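Local coordinates for hydrophilic protein, virA protein (Chromobacterium violaceum, PDB 3BO6) that probably acts as a type III effector phosphothreonine lyase, irreversibly eliminating phosphate from phosphothreonine in host MAP kinases, at residues C75-Q89 / G131-S145. Sequence-based numbering, arbitrary orientation.
Sequences CKGDFAGDKFHISVQ and GAQFTLYVKPDQENS. With SO4 (sulfate ion), chain C.
K83 NZ, beside the ring of Y137, is held by sulfate atom O2 at 2.8 Å, by a water that also reaches Y137 OH, and by a salt bridge to E194. The bend at chi3 (-63°) turns the ammonium toward the ion, while CE rests on T135 CG2 at 3.7 Å. On the sheet face that carries K83, T135 and Y137, H85 NE2 gives sulfate O4 a nearly straight 2.7 Å bond (166°); D180 bonds its ND1. T135 OG1 meets the imidazole edge in plane, 3.3 Å from H85 CD2, and the two side chains run alongside each other. Y137 also turns its edge to the face of F79 in an offset edge-to-face pair, centroids 6.0 Å apart.

Strands 82-86 and 134-137 are antiparallel: K83-Y137 and H85-T135 are non-hydrogen-bonded pairs, F84-L136 and I86-F134 hydrogen-bonded ones. The opposite face is apolar. F84 CE1 touches V138 CG2 at 3.5 Å, and I86 packs on F134 and L136, with helices 93-104 and 149-168 covering this layer. Two successive amides, Q133 N and F134 N, approach I86 O, both by weak bonds; this doubling opposite one residue is a classic beta bulge. Beyond it, the Q133 amide, bent at chi2, behaves like a peptide group: OE1 accepts V88 N on a lone pair in the carbonyl plane (3.0 Å), and NE2 donates to V88 O. S87 OG receives A132 N. Past the strands' other end the two segments stay joined as loops, D78 N bonding S145 OG at 2.8 Å.

R127, R192 and R199 complete the sulfate site. This cluster of basic groups on one face of a central antiparallel sheet, with helices behind it, is consistent with the phosphate pocket of the phosphothreonine lyase fold.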
loop_
_atom_site.group_PDB
_atom_site.type_symbol
_atom_site.label_atom_id
_atom_site.label_comp_id
_atom_site.label_asym_id
_atom_site.label_seq_id
_atom_site.Cartn_x
_atom_site.Cartn_y
_atom_site.Cartn_z
ATOM N N CYS A 75 -5.365 -3.334 12.369
ATOM C CA CYS A 75 -4.065 -3.944 12.656
ATOM C C CYS A 75 -3.501 -3.335 13.926
ATOM O O CYS A 75 -3.380 -2.110 14.037
ATOM C CB CYS A 75 -3.097 -3.759 11.482
ATOM S SG CYS A 75 -3.580 -4.710 10.025
ATOM N N LYS A 76 -3.174 -4.190 14.894
ATOM C CA LYS A 76 -2.804 -3.702 16.229
ATOM C C LYS A 76 -1.295 -3.619 16.452
ATOM O O LYS A 76 -0.834 -3.201 17.515
ATOM C CB LYS A 76 -3.431 -4.581 17.310
ATOM C CG LYS A 76 -4.926 -4.790 17.164
ATOM C CD LYS A 76 -5.644 -3.450 17.173
ATOM C CE LYS A 76 -7.152 -3.624 17.304
ATOM N NZ LYS A 76 -7.861 -2.313 17.283
ATOM N N GLY A 77 -0.532 -4.025 15.448
ATOM C CA GLY A 77 0.914 -4.015 15.561
ATOM C C GLY A 77 1.537 -2.689 15.174
ATOM O O GLY A 77 0.886 -1.822 14.580
ATOM N N ASP A 78 2.805 -2.515 15.536
ATOM C CA ASP A 78 3.551 -1.320 15.164
ATOM C C ASP A 78 4.040 -1.424 13.723
ATOM O O ASP A 78 4.493 -2.485 13.288
ATOM C CB ASP A 78 4.766 -1.141 16.073
ATOM C CG ASP A 78 4.388 -0.792 17.498
ATOM O OD1 ASP A 78 3.255 -0.306 17.715
ATOM O OD2 ASP A 78 5.242 -0.981 18.388
ATOM N N PHE A 79 3.968 -0.318 12.990
ATOM C CA PHE A 79 4.520 -0.251 11.641
ATOM C C PHE A 79 5.943 -0.783 11.616
ATOM O O PHE A 79 6.769 -0.416 12.465
ATOM C CB PHE A 79 4.498 1.196 11.161
ATOM C CG PHE A 79 4.984 1.394 9.754
ATOM C CD1 PHE A 79 4.374 0.750 8.681
ATOM C CD2 PHE A 79 6.024 2.274 9.502
ATOM C CE1 PHE A 79 4.804 0.980 7.386
ATOM C CE2 PHE A 79 6.475 2.495 8.216
ATOM C CZ PHE A 79 5.867 1.852 7.148
ATOM N N ALA A 80 6.216 -1.653 10.646
ATOM C CA ALA A 80 7.502 -2.323 10.537
ATOM C C ALA A 80 8.178 -2.008 9.206
ATOM O O ALA A 80 9.087 -2.723 8.766
ATOM C CB ALA A 80 7.321 -3.831 10.729
ATOM N N GLY A 81 7.742 -0.920 8.570
ATOM C CA GLY A 81 8.396 -0.425 7.369
ATOM C C GLY A 81 7.828 -0.876 6.038
ATOM O O GLY A 81 8.207 -0.336 5.011
ATOM N N ASP A 82 6.930 -1.861 6.040
ATOM C CA ASP A 82 6.436 -2.387 4.770
ATOM C C ASP A 82 5.429 -1.449 4.122
ATOM O O ASP A 82 4.444 -1.032 4.753
ATOM C CB ASP A 82 5.862 -3.788 4.977
ATOM C CG ASP A 82 6.897 -4.744 5.507
ATOM O OD1 ASP A 82 7.970 -4.836 4.890
ATOM O OD2 ASP A 82 6.655 -5.400 6.547
ATOM N N LYS A 83 5.679 -1.077 2.873
ATOM C CA LYS A 83 4.758 -0.185 2.180
ATOM C C LYS A 83 4.673 -0.530 0.707
ATOM O O LYS A 83 5.615 -1.061 0.092
ATOM C CB LYS A 83 5.156 1.281 2.392
ATOM C CG LYS A 83 6.419 1.701 1.664
ATOM C CD LYS A 83 7.080 2.946 2.321
ATOM C CE LYS A 83 6.191 4.167 2.267
ATOM N NZ LYS A 83 6.830 5.312 2.988
ATOM N N PHE A 84 3.519 -0.217 0.131
ATOM C CA PHE A 84 3.326 -0.332 -1.301
ATOM C C PHE A 84 3.098 1.021 -1.922
ATOM O O PHE A 84 2.530 1.917 -1.297
ATOM C CB PHE A 84 2.081 -1.172 -1.630
ATOM C CG PHE A 84 2.139 -2.581 -1.137
ATOM C CD1 PHE A 84 1.327 -2.999 -0.086
ATOM C CD2 PHE A 84 2.947 -3.513 -1.766
ATOM C CE1 PHE A 84 1.348 -4.322 0.358
ATOM C CE2 PHE A 84 2.981 -4.840 -1.336
ATOM C CZ PHE A 84 2.177 -5.235 -0.262
ATOM N N HIS A 85 3.486 1.146 -3.183
ATOM C CA HIS A 85 3.065 2.274 -3.993
ATOM C C HIS A 85 2.210 1.731 -5.117
ATOM O O HIS A 85 2.320 0.551 -5.491
ATOM C CB HIS A 85 4.285 2.982 -4.570
ATOM C CG HIS A 85 5.173 3.582 -3.532
ATOM N ND1 HIS A 85 6.440 3.111 -3.279
ATOM C CD2 HIS A 85 4.979 4.626 -2.689
ATOM C CE1 HIS A 85 6.992 3.837 -2.318
ATOM N NE2 HIS A 85 6.129 4.766 -1.952
ATOM N N ILE A 86 1.355 2.596 -5.654
ATOM C CA ILE A 86 0.570 2.299 -6.848
ATOM C C ILE A 86 0.885 3.364 -7.890
ATOM O O ILE A 86 0.804 4.565 -7.596
ATOM C CB ILE A 86 -0.943 2.302 -6.567
ATOM C CG1 ILE A 86 -1.265 1.445 -5.339
ATOM C CG2 ILE A 86 -1.710 1.788 -7.804
ATOM C CD1 ILE A 86 -2.752 1.444 -4.957
ATOM N N SER A 87 1.274 2.939 -9.090
ATOM C CA SER A 87 1.666 3.869 -10.154
ATOM C C SER A 87 0.699 3.807 -11.328
ATOM O O SER A 87 0.540 2.751 -11.962
ATOM C CB SER A 87 3.078 3.548 -10.661
ATOM O OG SER A 87 4.019 3.642 -9.616
ATOM N N VAL A 88 0.038 4.926 -11.596
ATOM C CA VAL A 88 -0.773 5.063 -12.801
ATOM C C VAL A 88 -0.246 6.210 -13.659
ATOM O O VAL A 88 0.644 6.975 -13.237
ATOM C CB VAL A 88 -2.265 5.279 -12.464
ATOM C CG1 VAL A 88 -2.817 4.101 -11.661
ATOM C CG2 VAL A 88 -2.480 6.598 -11.723
ATOM N N GLN A 89 -0.748 6.323 -14.879
ATOM C CA GLN A 89 -0.359 7.447 -15.722
ATOM C C GLN A 89 -0.698 8.767 -15.010
ATOM O O GLN A 89 -1.776 8.909 -14.429
ATOM C CB GLN A 89 -1.057 7.339 -17.077
ATOM C CG GLN A 89 -0.303 8.017 -18.219
ATOM C CD GLN A 89 -0.541 9.503 -18.233
ATOM O OE1 GLN A 89 -1.638 9.959 -17.923
ATOM N NE2 GLN A 89 0.488 10.273 -18.583
ATOM N N GLY A 131 4.463 8.483 -11.059
ATOM C CA GLY A 131 4.012 7.186 -10.577
ATOM C C GLY A 131 3.882 7.313 -9.075
ATOM O O GLY A 131 3.894 8.425 -8.535
ATOM N N ALA A 132 3.757 6.177 -8.395
ATOM C CA ALA A 132 3.678 6.125 -6.941
ATOM C C ALA A 132 2.767 7.205 -6.363
ATOM O O ALA A 132 3.101 7.843 -5.358
ATOM C CB ALA A 132 5.078 6.229 -6.323
ATOM N N GLN A 133 1.615 7.403 -7.003
ATOM C CA GLN A 133 0.670 8.421 -6.552
ATOM C C GLN A 133 -0.182 7.945 -5.381
ATOM O O GLN A 133 -0.866 8.748 -4.737
ATOM C CB GLN A 133 -0.213 8.900 -7.701
ATOM C CG GLN A 133 0.589 9.432 -8.878
ATOM C CD GLN A 133 0.741 8.430 -10.003
ATOM O OE1 GLN A 133 0.554 7.223 -9.816
ATOM N NE2 GLN A 133 1.100 8.916 -11.187
ATOM N N PHE A 134 -0.168 6.644 -5.105
ATOM C CA PHE A 134 -0.787 6.120 -3.889
ATOM C C PHE A 134 0.280 5.431 -3.063
ATOM O O PHE A 134 1.113 4.705 -3.613
ATOM C CB PHE A 134 -1.881 5.080 -4.198
ATOM C CG PHE A 134 -3.022 5.605 -5.040
ATOM C CD1 PHE A 134 -4.267 5.845 -4.477
ATOM C CD2 PHE A 134 -2.846 5.821 -6.395
ATOM C CE1 PHE A 134 -5.321 6.329 -5.267
ATOM C CE2 PHE A 134 -3.883 6.309 -7.176
ATOM C CZ PHE A 134 -5.111 6.548 -6.612
ATOM N N THR A 135 0.262 5.656 -1.757
ATOM C CA THR A 135 1.146 4.961 -0.827
ATOM C C THR A 135 0.289 4.244 0.208
ATOM O O THR A 135 -0.567 4.858 0.829
ATOM C CB THR A 135 2.074 5.966 -0.140
ATOM O OG1 THR A 135 2.862 6.642 -1.134
ATOM C CG2 THR A 135 2.995 5.248 0.846
ATOM N N LEU A 136 0.501 2.939 0.360
ATOM C CA LEU A 136 -0.245 2.110 1.304
ATOM C C LEU A 136 0.695 1.634 2.396
ATOM O O LEU A 136 1.732 1.027 2.095
ATOM C CB LEU A 136 -0.814 0.865 0.602
ATOM C CG LEU A 136 -1.517 1.024 -0.744
ATOM C CD1 LEU A 136 -1.921 -0.339 -1.292
ATOM C CD2 LEU A 136 -2.739 1.901 -0.590
ATOM N N TYR A 137 0.337 1.874 3.653
ATOM C CA TYR A 137 1.160 1.471 4.788
ATOM C C TYR A 137 0.652 0.172 5.383
ATOM O O TYR A 137 -0.493 0.097 5.838
ATOM C CB TYR A 137 1.168 2.574 5.847
ATOM C CG TYR A 137 1.705 3.880 5.317
ATOM C CD1 TYR A 137 3.059 4.162 5.343
ATOM C CD2 TYR A 137 0.860 4.811 4.757
ATOM C CE1 TYR A 137 3.544 5.384 4.854
ATOM C CE2 TYR A 137 1.323 6.006 4.268
ATOM C CZ TYR A 137 2.653 6.291 4.303
ATOM O OH TYR A 137 3.040 7.513 3.794
ATOM N N VAL A 138 1.495 -0.860 5.365
ATOM C CA VAL A 138 1.128 -2.165 5.884
ATOM C C VAL A 138 1.597 -2.224 7.332
ATOM O O VAL A 138 2.688 -1.741 7.654
ATOM C CB VAL A 138 1.804 -3.287 5.083
ATOM C CG1 VAL A 138 1.269 -4.639 5.555
ATOM C CG2 VAL A 138 1.552 -3.098 3.594
ATOM N N LYS A 139 0.768 -2.784 8.204
ATOM C CA LYS A 139 1.151 -2.993 9.607
ATOM C C LYS A 139 0.875 -4.441 9.975
ATOM O O LYS A 139 -0.123 -4.997 9.544
ATOM C CB LYS A 139 0.309 -2.103 10.522
ATOM C CG LYS A 139 0.460 -0.605 10.290
ATOM C CD LYS A 139 -0.797 0.131 10.752
ATOM C CE LYS A 139 -1.155 -0.163 12.207
ATOM N NZ LYS A 139 -2.486 0.428 12.589
ATOM N N PRO A 140 1.758 -5.051 10.785
ATOM C CA PRO A 140 1.410 -6.368 11.325
ATOM C C PRO A 140 0.106 -6.257 12.116
ATOM O O PRO A 140 -0.144 -5.231 12.757
ATOM C CB PRO A 140 2.563 -6.712 12.282
ATOM C CG PRO A 140 3.530 -5.622 12.196
ATOM C CD PRO A 140 3.018 -4.517 11.319
ATOM N N ASP A 141 -0.714 -7.300 12.051
ATOM C CA ASP A 141 -2.039 -7.278 12.659
ATOM C C ASP A 141 -2.075 -7.549 14.152
ATOM O O ASP A 141 -2.960 -7.045 14.848
ATOM C CB ASP A 141 -2.988 -8.246 11.938
ATOM C CG ASP A 141 -2.465 -9.668 11.895
ATOM O OD1 ASP A 141 -1.285 -9.865 11.538
ATOM O OD2 ASP A 141 -3.251 -10.600 12.179
ATOM N N GLN A 142 -1.132 -8.346 14.650
ATOM C CA GLN A 142 -1.161 -8.750 16.059
ATOM C C GLN A 142 -0.516 -7.708 16.968
ATOM O O GLN A 142 0.356 -6.950 16.545
ATOM C CB GLN A 142 -0.503 -10.120 16.238
ATOM C CG GLN A 142 -1.133 -11.204 15.367
ATOM C CD GLN A 142 -0.397 -12.519 15.452
ATOM O OE1 GLN A 142 0.454 -12.820 14.615
ATOM N NE2 GLN A 142 -0.706 -13.305 16.474
ATOM N N GLU A 143 -0.967 -7.664 18.216
ATOM C CA GLU A 143 -0.478 -6.672 19.161
ATOM C C GLU A 143 1.029 -6.792 19.402
ATOM O O GLU A 143 1.692 -5.809 19.725
ATOM C CB GLU A 143 -1.249 -6.792 20.480
ATOM C CG GLU A 143 -2.751 -6.589 20.319
ATOM C CD GLU A 143 -3.494 -6.671 21.639
ATOM O OE1 GLU A 143 -2.831 -6.590 22.695
ATOM O OE2 GLU A 143 -4.737 -6.812 21.618
ATOM N N ASN A 144 1.559 -7.999 19.212
ATOM C CA ASN A 144 3.007 -8.244 19.339
ATOM C C ASN A 144 3.809 -7.882 18.087
ATOM O O ASN A 144 4.993 -8.188 17.988
ATOM C CB ASN A 144 3.286 -9.691 19.740
ATOM C CG ASN A 144 2.869 -10.692 18.678
ATOM O OD1 ASN A 144 2.384 -10.319 17.601
ATOM N ND2 ASN A 144 3.057 -11.970 18.975
ATOM N N SER A 145 3.142 -7.223 17.138
ATOM C CA SER A 145 3.761 -6.737 15.910
ATOM C C SER A 145 4.237 -7.878 15.015
ATOM O O SER A 145 5.137 -7.708 14.199
ATOM C CB SER A 145 4.888 -5.723 16.182
ATOM O OG SER A 145 4.398 -4.520 16.760
HETATM S S SO4 C . 8.348 6.624 0.056
HETATM O O1 SO4 C . 8.963 5.631 -0.848
HETATM O O2 SO4 C . 8.878 6.466 1.402
HETATM O O3 SO4 C . 8.659 7.957 -0.429
HETATM O O4 SO4 C . 6.898 6.421 0.102
HETATM O O HOH W 1 1.271 -2.648 19.466
HETATM O O HOH W 2 5.091 -2.901 8.312
HETATM O O HOH W 3 5.439 7.703 3.135
#